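Local structure of DNA primase (2AU3) at residues A[35-40]-A[56-61]; A[14-19]-A[47-52]; A[66-71]-A[81-86]; A[141-146]-A[255-260]. The protein synthesises short RNA primers on single-stranded DNA, which DNA polymerase then extends during DNA replication. All coordinates share one frame; numbering follows the deposited sequence.

Contact 1 of 4, residues A[35-40]-A[56-61]; sequences TNCPFH and FKCFGC. With ZN (zinc ion), chain B.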
# COMPACT_ATOMS: atom_id res chain seq x y z
N THR A 35 -15.67 -15.84 -14.34
CA THR A 35 -15.51 -16.73 -15.49
C THR A 35 -14.09 -17.29 -15.42
O THR A 35 -13.34 -16.99 -14.47
CB THR A 35 -15.77 -15.95 -16.81
OG1 THR A 35 -15.74 -16.84 -17.94
CG2 THR A 35 -14.66 -14.97 -17.10
N ASN A 36 -13.71 -18.16 -16.36
CA ASN A 36 -12.35 -18.69 -16.34
C ASN A 36 -11.45 -17.67 -17.00
O ASN A 36 -11.83 -17.05 -17.99
CB ASN A 36 -12.21 -20.04 -17.07
CG ASN A 36 -13.21 -21.07 -16.58
OD1 ASN A 36 -12.95 -21.80 -15.63
ND2 ASN A 36 -14.33 -21.17 -17.27
N CYS A 37 -10.24 -17.52 -16.47
CA CYS A 37 -9.31 -16.53 -17.00
C CYS A 37 -8.81 -16.89 -18.41
O CYS A 37 -8.42 -18.03 -18.66
CB CYS A 37 -8.14 -16.34 -16.03
SG CYS A 37 -7.00 -15.04 -16.52
N PRO A 38 -8.83 -15.93 -19.33
CA PRO A 38 -8.34 -16.16 -20.70
C PRO A 38 -6.83 -15.94 -20.82
O PRO A 38 -6.28 -16.14 -21.91
CB PRO A 38 -9.08 -15.08 -21.51
CG PRO A 38 -9.25 -13.93 -20.53
CD PRO A 38 -9.32 -14.55 -19.14
N PHE A 39 -6.18 -15.53 -19.74
CA PHE A 39 -4.77 -15.13 -19.79
C PHE A 39 -3.83 -16.13 -19.08
O PHE A 39 -2.64 -16.20 -19.40
CB PHE A 39 -4.58 -13.72 -19.23
CG PHE A 39 -5.49 -12.69 -19.85
CD1 PHE A 39 -5.51 -12.50 -21.23
CD2 PHE A 39 -6.33 -11.90 -19.05
CE1 PHE A 39 -6.37 -11.57 -21.81
CE2 PHE A 39 -7.18 -10.95 -19.62
CZ PHE A 39 -7.19 -10.78 -21.01
N HIS A 40 -4.38 -16.89 -18.14
CA HIS A 40 -3.67 -18.00 -17.51
C HIS A 40 -4.61 -19.21 -17.44
O HIS A 40 -5.83 -19.06 -17.50
CB HIS A 40 -3.14 -17.60 -16.13
CG HIS A 40 -4.07 -17.93 -14.99
ND1 HIS A 40 -5.14 -17.13 -14.64
CD2 HIS A 40 -4.08 -18.97 -14.11
CE1 HIS A 40 -5.78 -17.67 -13.62
NE2 HIS A 40 -5.15 -18.78 -13.28
N PHE A 56 -11.43 -5.47 -13.40
CA PHE A 56 -11.42 -6.93 -13.36
C PHE A 56 -10.19 -7.29 -12.55
O PHE A 56 -9.30 -6.45 -12.40
CB PHE A 56 -11.36 -7.53 -14.78
CG PHE A 56 -10.05 -7.27 -15.51
CD1 PHE A 56 -8.99 -8.19 -15.44
CD2 PHE A 56 -9.87 -6.11 -16.27
CE1 PHE A 56 -7.78 -7.97 -16.13
CE2 PHE A 56 -8.64 -5.87 -16.96
CZ PHE A 56 -7.61 -6.81 -16.88
N LYS A 57 -10.15 -8.49 -12.01
CA LYS A 57 -8.96 -8.97 -11.29
C LYS A 57 -9.00 -10.48 -11.31
O LYS A 57 -10.00 -11.08 -10.88
CB LYS A 57 -8.95 -8.47 -9.84
CG LYS A 57 -7.75 -8.94 -8.99
CD LYS A 57 -6.40 -8.26 -9.39
CE LYS A 57 -5.27 -8.69 -8.40
NZ LYS A 57 -3.92 -8.15 -8.79
N CYS A 58 -7.93 -11.10 -11.80
CA CYS A 58 -7.81 -12.55 -11.73
C CYS A 58 -7.16 -12.99 -10.42
O CYS A 58 -6.03 -12.63 -10.14
CB CYS A 58 -7.03 -13.10 -12.90
SG CYS A 58 -7.12 -14.88 -12.88
N PHE A 59 -7.89 -13.76 -9.63
CA PHE A 59 -7.34 -14.32 -8.39
C PHE A 59 -6.44 -15.50 -8.67
O PHE A 59 -5.88 -16.08 -7.76
CB PHE A 59 -8.46 -14.73 -7.45
CG PHE A 59 -9.07 -13.59 -6.72
CD1 PHE A 59 -9.69 -12.55 -7.42
CD2 PHE A 59 -9.00 -13.52 -5.33
CE1 PHE A 59 -10.25 -11.47 -6.75
CE2 PHE A 59 -9.58 -12.44 -4.64
CZ PHE A 59 -10.20 -11.41 -5.36
N GLY A 60 -6.29 -15.85 -9.95
CA GLY A 60 -5.44 -16.96 -10.32
C GLY A 60 -4.04 -16.54 -10.72
O GLY A 60 -3.06 -17.11 -10.26
N CYS A 61 -3.95 -15.54 -11.59
CA CYS A 61 -2.66 -15.01 -12.00
C CYS A 61 -2.39 -13.57 -11.53
O CYS A 61 -1.27 -13.11 -11.62
CB CYS A 61 -2.49 -15.10 -13.50
SG CYS A 61 -3.62 -14.02 -14.39
ZN ZN B . -5.61 -15.20 -14.73
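Strand 55-58 leads into the zinc site from F56, whose ring lies on the side chain of L73 in helix 67-75. C58 is the first zinc ligand of this segment. Its SG, anti to the backbone N (chi1 -172°), binds ZN at 2.4 Å. The same sulfur lies at the edge of the H40 ring, with C58 SG 3.2 Å from H40 CE1. An alanine here would remove one of three thiolate ligands and would probably weaken zinc binding and loosen the 58-61 turn. This is a CHC2 zinc ribbon: C37 and H40 come from the loop after strand 32-35, C58 from the end of strand 55-58 and C61 from the turn after it. G60 C and C61 N lie over one face of the H40 ring, G60 C 3.4 Å above its plane. G60 N gives a weak hydrogen bond to C58 SG, and C61 N gives a straighter one of 3.5 Å to C58 SG. These bonds would probably offset part of the thiolate charge. C61 SG sits between its own backbone N and carbonyl carbon (chi1 67°) and binds ZN at 2.3 Å. C37 SG binds ZN at 2.3 Å, and H40 completes the shell through ND1, 2.0 Å from ZN.

Contact 2 of 4, residues A[14-19]-A[47-52]; sequences IDIVDV and FYVSPS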
# COMPACT_ATOMS: atom_id res chain seq x y z
N ILE A 14 -17.77 4.00 -20.48
CA ILE A 14 -17.70 2.54 -20.58
C ILE A 14 -18.24 1.87 -19.32
O ILE A 14 -18.04 2.37 -18.22
CB ILE A 14 -16.25 2.05 -20.81
CG1 ILE A 14 -15.75 2.46 -22.19
CG2 ILE A 14 -16.19 0.56 -20.70
CD1 ILE A 14 -14.23 2.57 -22.24
N ASP A 15 -18.94 0.75 -19.49
CA ASP A 15 -19.27 -0.12 -18.37
C ASP A 15 -18.50 -1.41 -18.62
O ASP A 15 -18.73 -2.09 -19.61
CB ASP A 15 -20.79 -0.41 -18.31
CG ASP A 15 -21.20 -1.19 -17.05
OD1 ASP A 15 -20.33 -1.81 -16.37
OD2 ASP A 15 -22.39 -1.24 -16.66
N ILE A 16 -17.57 -1.72 -17.72
CA ILE A 16 -16.69 -2.87 -17.90
C ILE A 16 -17.45 -4.19 -18.10
O ILE A 16 -16.98 -5.06 -18.82
CB ILE A 16 -15.71 -2.98 -16.73
CG1 ILE A 16 -14.60 -3.99 -17.06
CG2 ILE A 16 -16.45 -3.29 -15.41
CD1 ILE A 16 -13.39 -3.88 -16.08
N VAL A 17 -18.62 -4.30 -17.47
CA VAL A 17 -19.46 -5.49 -17.61
C VAL A 17 -19.87 -5.68 -19.07
O VAL A 17 -19.72 -6.77 -19.63
CB VAL A 17 -20.69 -5.42 -16.66
CG1 VAL A 17 -21.66 -6.57 -16.92
CG2 VAL A 17 -20.24 -5.48 -15.21
N ASP A 18 -20.38 -4.63 -19.71
CA ASP A 18 -20.71 -4.72 -21.14
C ASP A 18 -19.49 -5.09 -22.00
O ASP A 18 -19.60 -5.93 -22.90
CB ASP A 18 -21.34 -3.42 -21.67
CG ASP A 18 -22.65 -3.07 -20.98
OD1 ASP A 18 -23.43 -3.99 -20.62
OD2 ASP A 18 -23.00 -1.89 -20.76
N VAL A 19 -18.33 -4.47 -21.76
CA VAL A 19 -17.19 -4.81 -22.64
C VAL A 19 -16.64 -6.21 -22.49
O VAL A 19 -16.40 -6.87 -23.50
CB VAL A 19 -16.08 -3.68 -22.87
CG1 VAL A 19 -16.29 -2.46 -22.04
CG2 VAL A 19 -14.65 -4.23 -22.79
N PHE A 47 -11.41 -15.39 -12.31
CA PHE A 47 -11.35 -14.08 -12.97
C PHE A 47 -12.65 -13.33 -12.70
O PHE A 47 -13.72 -13.76 -13.16
CB PHE A 47 -11.15 -14.30 -14.48
CG PHE A 47 -11.03 -13.03 -15.28
CD1 PHE A 47 -9.79 -12.63 -15.76
CD2 PHE A 47 -12.17 -12.29 -15.62
CE1 PHE A 47 -9.66 -11.47 -16.54
CE2 PHE A 47 -12.06 -11.13 -16.39
CZ PHE A 47 -10.80 -10.72 -16.86
N TYR A 48 -12.55 -12.23 -11.96
CA TYR A 48 -13.71 -11.51 -11.47
C TYR A 48 -13.84 -10.13 -12.09
O TYR A 48 -12.84 -9.45 -12.33
CB TYR A 48 -13.68 -11.40 -9.94
CG TYR A 48 -13.95 -12.72 -9.25
CD1 TYR A 48 -15.22 -13.03 -8.77
CD2 TYR A 48 -12.93 -13.65 -9.08
CE1 TYR A 48 -15.46 -14.24 -8.12
CE2 TYR A 48 -13.16 -14.85 -8.45
CZ TYR A 48 -14.42 -15.14 -7.98
OH TYR A 48 -14.64 -16.34 -7.37
N VAL A 49 -15.08 -9.73 -12.34
CA VAL A 49 -15.38 -8.40 -12.83
C VAL A 49 -16.31 -7.74 -11.82
O VAL A 49 -17.35 -8.30 -11.49
CB VAL A 49 -16.05 -8.46 -14.22
CG1 VAL A 49 -16.39 -7.05 -14.70
CG2 VAL A 49 -15.13 -9.20 -15.24
N SER A 50 -15.90 -6.59 -11.29
CA SER A 50 -16.72 -5.91 -10.30
C SER A 50 -17.43 -4.74 -10.98
O SER A 50 -16.77 -3.82 -11.46
CB SER A 50 -15.84 -5.42 -9.14
OG SER A 50 -16.49 -4.39 -8.41
N PRO A 51 -18.75 -4.78 -11.08
CA PRO A 51 -19.49 -3.62 -11.55
C PRO A 51 -19.26 -2.37 -10.66
O PRO A 51 -19.23 -1.27 -11.20
CB PRO A 51 -20.96 -4.08 -11.50
CG PRO A 51 -20.90 -5.59 -11.54
CD PRO A 51 -19.62 -5.95 -10.83
N SER A 52 -19.05 -2.54 -9.36
CA SER A 52 -18.98 -1.35 -8.47
C SER A 52 -17.59 -0.69 -8.49
O SER A 52 -17.45 0.54 -8.27
CB SER A 52 -19.33 -1.73 -7.03
OG SER A 52 -18.43 -2.72 -6.55
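The start of helix 16-23 packs on strand 47-50, the middle strand of the five-stranded antiparallel sheet in the zinc-binding domain. The contact lies away from the metal; the V49 side chain is about 11 Å from the zinc ion. Between the two segments the contact is apolar. I16 and V49 meet tip to tip, with I16 CG2 3.8 Å from V49 CG1. I16 CG1 is anti to the backbone N (chi1 -168°), which leaves CG2 between the backbone N and the carbonyl carbon and directed at the strand. V49 CG1 is also anti to its backbone N, and this branch does the touching. It is met a second time by V17 CG2, at 4.2 Å from V49 CG1. V17 crosses P51 obliquely: V17 CG2 lies 3.7 Å from P51 CG and a little farther from P51 CB. One methyl of V17 thus touches both V49 and P51. The polar interactions lie within or beside the segments. Q54 ties them together, since it bonds I16 N and D15 OD1 on the helix side and P51 O on the other. S50 OG accepts from K53 N. D15 is the N-cap of the helix. Its OD1 accepts from V17 N at 3.2 Å, with the donor above the carboxylate plane, 48° out of it.

Contact 3 of 4, residues A[66-71]-A[81-86]; sequences DAIKFV and EAALEL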
# COMPACT_ATOMS: atom_id res chain seq x y z
N ASP A 66 -8.77 -1.93 -15.74
CA ASP A 66 -10.04 -1.41 -16.23
C ASP A 66 -10.46 -2.07 -17.54
O ASP A 66 -9.82 -3.05 -18.01
CB ASP A 66 -10.04 0.15 -16.32
CG ASP A 66 -9.08 0.69 -17.41
OD1 ASP A 66 -8.56 -0.11 -18.20
OD2 ASP A 66 -8.78 1.90 -17.54
N ALA A 67 -11.55 -1.58 -18.11
CA ALA A 67 -12.10 -2.16 -19.32
C ALA A 67 -11.18 -2.00 -20.53
O ALA A 67 -10.99 -2.95 -21.30
CB ALA A 67 -13.48 -1.55 -19.61
N ILE A 68 -10.61 -0.81 -20.72
CA ILE A 68 -9.69 -0.60 -21.83
C ILE A 68 -8.52 -1.59 -21.75
O ILE A 68 -8.07 -2.16 -22.77
CB ILE A 68 -9.13 0.83 -21.82
CG1 ILE A 68 -10.26 1.85 -22.10
CG2 ILE A 68 -7.97 0.95 -22.85
CD1 ILE A 68 -9.87 3.31 -21.80
N LYS A 69 -8.00 -1.75 -20.54
CA LYS A 69 -6.88 -2.63 -20.30
C LYS A 69 -7.24 -4.09 -20.63
O LYS A 69 -6.42 -4.81 -21.21
CB LYS A 69 -6.41 -2.52 -18.85
CG LYS A 69 -5.44 -3.60 -18.45
CD LYS A 69 -4.49 -3.08 -17.39
CE LYS A 69 -3.27 -3.95 -17.28
NZ LYS A 69 -2.86 -4.05 -15.86
N PHE A 70 -8.45 -4.52 -20.28
CA PHE A 70 -8.88 -5.86 -20.67
C PHE A 70 -8.76 -6.05 -22.20
O PHE A 70 -8.22 -7.05 -22.68
CB PHE A 70 -10.31 -6.19 -20.22
CG PHE A 70 -10.77 -7.55 -20.71
CD1 PHE A 70 -10.43 -8.72 -20.02
CD2 PHE A 70 -11.47 -7.66 -21.91
CE1 PHE A 70 -10.81 -9.98 -20.49
CE2 PHE A 70 -11.87 -8.93 -22.39
CZ PHE A 70 -11.53 -10.08 -21.69
N VAL A 71 -9.30 -5.10 -22.96
CA VAL A 71 -9.28 -5.21 -24.42
C VAL A 71 -7.83 -5.23 -24.92
O VAL A 71 -7.47 -6.06 -25.79
CB VAL A 71 -10.12 -4.08 -25.10
CG1 VAL A 71 -9.98 -4.14 -26.63
CG2 VAL A 71 -11.57 -4.19 -24.67
N GLU A 81 -4.27 2.04 -28.10
CA GLU A 81 -4.90 1.31 -29.21
C GLU A 81 -6.26 0.71 -28.81
O GLU A 81 -7.24 0.82 -29.55
CB GLU A 81 -3.95 0.21 -29.75
CG GLU A 81 -2.83 0.74 -30.63
CD GLU A 81 -1.84 -0.34 -31.09
OE1 GLU A 81 -1.43 -1.20 -30.28
OE2 GLU A 81 -1.45 -0.31 -32.28
N ALA A 82 -6.32 0.07 -27.65
CA ALA A 82 -7.58 -0.48 -27.13
C ALA A 82 -8.57 0.63 -26.86
O ALA A 82 -9.78 0.48 -27.11
CB ALA A 82 -7.33 -1.29 -25.85
N ALA A 83 -8.07 1.73 -26.30
CA ALA A 83 -8.89 2.92 -26.08
C ALA A 83 -9.57 3.40 -27.38
O ALA A 83 -10.76 3.72 -27.39
CB ALA A 83 -8.07 4.01 -25.46
N LEU A 84 -8.83 3.40 -28.48
CA LEU A 84 -9.35 3.87 -29.76
C LEU A 84 -10.41 2.93 -30.28
O LEU A 84 -11.41 3.36 -30.84
CB LEU A 84 -8.23 4.02 -30.81
CG LEU A 84 -8.60 4.68 -32.16
CD1 LEU A 84 -9.44 5.95 -32.01
CD2 LEU A 84 -7.36 4.99 -32.99
N GLU A 85 -10.18 1.63 -30.11
CA GLU A 85 -11.15 0.64 -30.56
C GLU A 85 -12.47 0.77 -29.78
O GLU A 85 -13.55 0.70 -30.39
CB GLU A 85 -10.56 -0.77 -30.43
CG GLU A 85 -11.48 -1.88 -30.92
CD GLU A 85 -11.73 -1.84 -32.43
OE1 GLU A 85 -10.98 -1.12 -33.16
OE2 GLU A 85 -12.68 -2.53 -32.88
N LEU A 86 -12.37 0.99 -28.46
CA LEU A 86 -13.57 1.19 -27.63
C LEU A 86 -14.28 2.52 -27.91
O LEU A 86 -15.51 2.60 -27.86
CB LEU A 86 -13.24 1.07 -26.13
CG LEU A 86 -12.99 -0.36 -25.67
CD1 LEU A 86 -12.70 -0.43 -24.20
CD2 LEU A 86 -14.14 -1.32 -26.08
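Helices 67-75 and 79-90 of the zinc-binding domain form a helix pair joined by a short connection. Their segments cross at 106° and approach to 8.3 Å between axes. The small side chains of A82 and A83 face I68 here, which is consistent with the short axis distance.

I68 carries much of the packing. Its CB divides into two branches. I68 CG2 is anti to the backbone N and lies against helix 79-90, 3.5 Å from A83 N. The same methyl also touches A82 CB and A83 CB. I68 CG1 takes the other direction, anti to the carbonyl carbon (chi1 -66°), and comes 3.9 Å from L86 CD1. From CG1 the chain runs on extended to I68 CD1, which reaches A83 CB at 4.1 Å. I7 and L10 of helix 6-13 pack on the same side chain. An alanine here would remove both branches and would probably leave A82, A83 and L86 poorly packed against helix 67-75.

V71 lies one turn further along. Its CG1 is against A82 CB, and V71 CG2 meets the tip of L86, 4.0 Å from L86 CD1. L86 CD1 therefore sits between I68 and V71 of helix 67-75 and also touches I68 CA. A82 fits closest to the backbone: A82 CB is 3.3 Å from I68 O. At the start of helix 67-75, D66 is the N-cap. D66 OD1 is met nearly along its C-O axis by K69 N at 2.9 Å.

Contact 4 of 4, residues A[141-146]-A[255-260]; sequences RKFDLG and DLLRLF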
# COMPACT_ATOMS: atom_id res chain seq x y z
N ARG A 141 -0.14 -11.93 -5.40
CA ARG A 141 -0.96 -11.56 -6.55
C ARG A 141 -1.87 -10.36 -6.32
O ARG A 141 -1.99 -9.49 -7.20
CB ARG A 141 -1.80 -12.74 -6.99
CG ARG A 141 -0.97 -13.85 -7.63
CD ARG A 141 -1.80 -14.97 -8.20
NE ARG A 141 -2.60 -15.66 -7.20
CZ ARG A 141 -2.30 -16.86 -6.68
NH1 ARG A 141 -1.20 -17.52 -7.04
NH2 ARG A 141 -3.11 -17.40 -5.78
N LYS A 142 -2.51 -10.31 -5.14
CA LYS A 142 -3.34 -9.15 -4.78
C LYS A 142 -2.57 -7.85 -4.85
O LYS A 142 -3.09 -6.83 -5.33
CB LYS A 142 -3.94 -9.30 -3.39
CG LYS A 142 -4.80 -8.09 -2.98
CD LYS A 142 -5.35 -8.32 -1.58
CE LYS A 142 -6.26 -7.17 -1.15
NZ LYS A 142 -7.42 -6.94 -2.05
N PHE A 143 -1.35 -7.89 -4.30
CA PHE A 143 -0.49 -6.72 -4.19
C PHE A 143 0.39 -6.48 -5.42
O PHE A 143 1.16 -5.52 -5.45
CB PHE A 143 0.37 -6.77 -2.92
CG PHE A 143 -0.38 -6.34 -1.68
CD1 PHE A 143 -0.30 -5.02 -1.22
CD2 PHE A 143 -1.20 -7.22 -1.03
CE1 PHE A 143 -1.01 -4.61 -0.07
CE2 PHE A 143 -1.92 -6.81 0.12
CZ PHE A 143 -1.80 -5.47 0.60
N ASP A 144 0.24 -7.34 -6.43
CA ASP A 144 0.91 -7.14 -7.72
C ASP A 144 2.45 -7.19 -7.59
O ASP A 144 3.18 -6.52 -8.32
CB ASP A 144 0.42 -5.85 -8.42
CG ASP A 144 -1.05 -5.92 -8.81
OD1 ASP A 144 -1.80 -4.96 -8.55
OD2 ASP A 144 -1.57 -6.93 -9.35
N LEU A 145 2.93 -8.03 -6.69
CA LEU A 145 4.37 -8.23 -6.54
C LEU A 145 5.01 -8.64 -7.83
O LEU A 145 4.42 -9.42 -8.64
CB LEU A 145 4.69 -9.25 -5.46
CG LEU A 145 4.16 -8.92 -4.06
CD1 LEU A 145 4.99 -9.69 -3.08
CD2 LEU A 145 4.14 -7.46 -3.71
N GLY A 146 6.23 -8.14 -8.03
CA GLY A 146 6.94 -8.44 -9.24
C GLY A 146 8.43 -8.67 -9.06
O GLY A 146 8.94 -8.84 -7.93
N ASP A 255 6.34 -6.49 6.69
CA ASP A 255 5.44 -6.74 7.84
C ASP A 255 3.99 -6.69 7.39
O ASP A 255 3.16 -7.41 7.90
CB ASP A 255 5.63 -5.69 8.94
CG ASP A 255 7.08 -5.37 9.19
OD1 ASP A 255 7.75 -6.16 9.88
OD2 ASP A 255 7.64 -4.32 8.75
N LEU A 256 3.67 -5.77 6.47
CA LEU A 256 2.30 -5.62 6.06
C LEU A 256 1.88 -6.86 5.26
O LEU A 256 0.81 -7.42 5.48
CB LEU A 256 2.09 -4.34 5.20
CG LEU A 256 0.63 -4.02 4.82
CD1 LEU A 256 0.46 -2.50 4.77
CD2 LEU A 256 0.19 -4.63 3.48
N LEU A 257 2.74 -7.26 4.32
CA LEU A 257 2.43 -8.38 3.45
C LEU A 257 2.23 -9.65 4.25
O LEU A 257 1.37 -10.47 3.91
CB LEU A 257 3.52 -8.56 2.42
CG LEU A 257 3.60 -7.40 1.43
CD1 LEU A 257 4.75 -7.61 0.49
CD2 LEU A 257 2.27 -7.33 0.69
N ARG A 258 3.01 -9.79 5.33
CA ARG A 258 2.90 -10.92 6.24
C ARG A 258 1.59 -10.92 7.00
O ARG A 258 0.94 -11.94 7.08
CB ARG A 258 4.06 -10.92 7.25
CG ARG A 258 5.35 -11.45 6.68
CD ARG A 258 5.32 -12.95 6.37
NE ARG A 258 5.44 -13.71 7.61
CZ ARG A 258 4.58 -14.63 8.02
NH1 ARG A 258 3.52 -14.95 7.30
NH2 ARG A 258 4.78 -15.25 9.15
N LEU A 259 1.23 -9.78 7.60
CA LEU A 259 -0.06 -9.71 8.32
C LEU A 259 -1.24 -10.00 7.38
O LEU A 259 -2.14 -10.80 7.70
CB LEU A 259 -0.20 -8.34 9.02
CG LEU A 259 0.14 -8.29 10.52
CD1 LEU A 259 1.63 -8.56 10.77
CD2 LEU A 259 -0.24 -6.89 11.07
N PHE A 260 -1.20 -9.42 6.18
CA PHE A 260 -2.22 -9.69 5.14
C PHE A 260 -2.23 -11.19 4.75
O PHE A 260 -3.30 -11.76 4.53
CB PHE A 260 -1.95 -8.89 3.88
CG PHE A 260 -3.00 -7.90 3.56
CD1 PHE A 260 -2.91 -6.61 4.06
CD2 PHE A 260 -4.08 -8.25 2.78
CE1 PHE A 260 -3.91 -5.69 3.77
CE2 PHE A 260 -5.06 -7.33 2.48
CZ PHE A 260 -4.97 -6.05 2.98
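Helix 137-142 ends in a Schellman motif at D144, where phi is positive (63°); F143 and L257 have the nearest CA atoms across the contact, 8.3 Å apart. The contact joins the N-terminal part of the catalytic core to a helix of the Toprim fold. F143 is the central side chain. Its CG is anti to the carbonyl carbon (chi1 -81°), and its ring is inserted among L256, L257 and F260. L257 CD2 lies over one face of that ring, 3.7 Å from F143 CG, in a CH-pi contact. L257 CD1 turns to L145 and meets L145 CD1 tip to tip at 4.1 Å. L256 CD2 reaches the far end of the ring, 3.6 Å from F143 CZ. The two phenylalanines form a T-shaped pair. The edge of F143 points at the face of F260, with the planes at 81° and F143 CZ over the ring centre. The L256 side chain is about 9 Å from that of E251, a predicted magnesium ligand. K142 crosses F260 at about a right angle. Its chain is extended until chi4, and K142 CE lies 3.8 Å from F260 CE2.

How the contacts relate
Contacts 1, 2 and 3 all belong to the zinc-binding domain. Contacts 1 and 2 share a sheet: strands 47-50 and 55-58 are neighbours, and K57 N lies 2.9 Å from Y48 O, a probable hydrogen bond. Contact 3 touches both. F56 and F39 pack on F70, and V19 CG2 is 3.6 Å from V71 CG2. Contact 4 lies in the polymerase core, centred about 18 Å from contact 1. The two meet through K57 NZ, which forms a 2.7 Å salt bridge with D144 OD2 and probably bonds R141 O. This joins the zinc ribbon to the segment that packs on the Toprim helix near the predicted magnesium site. Contacts 2 and 3 do not touch contact 4.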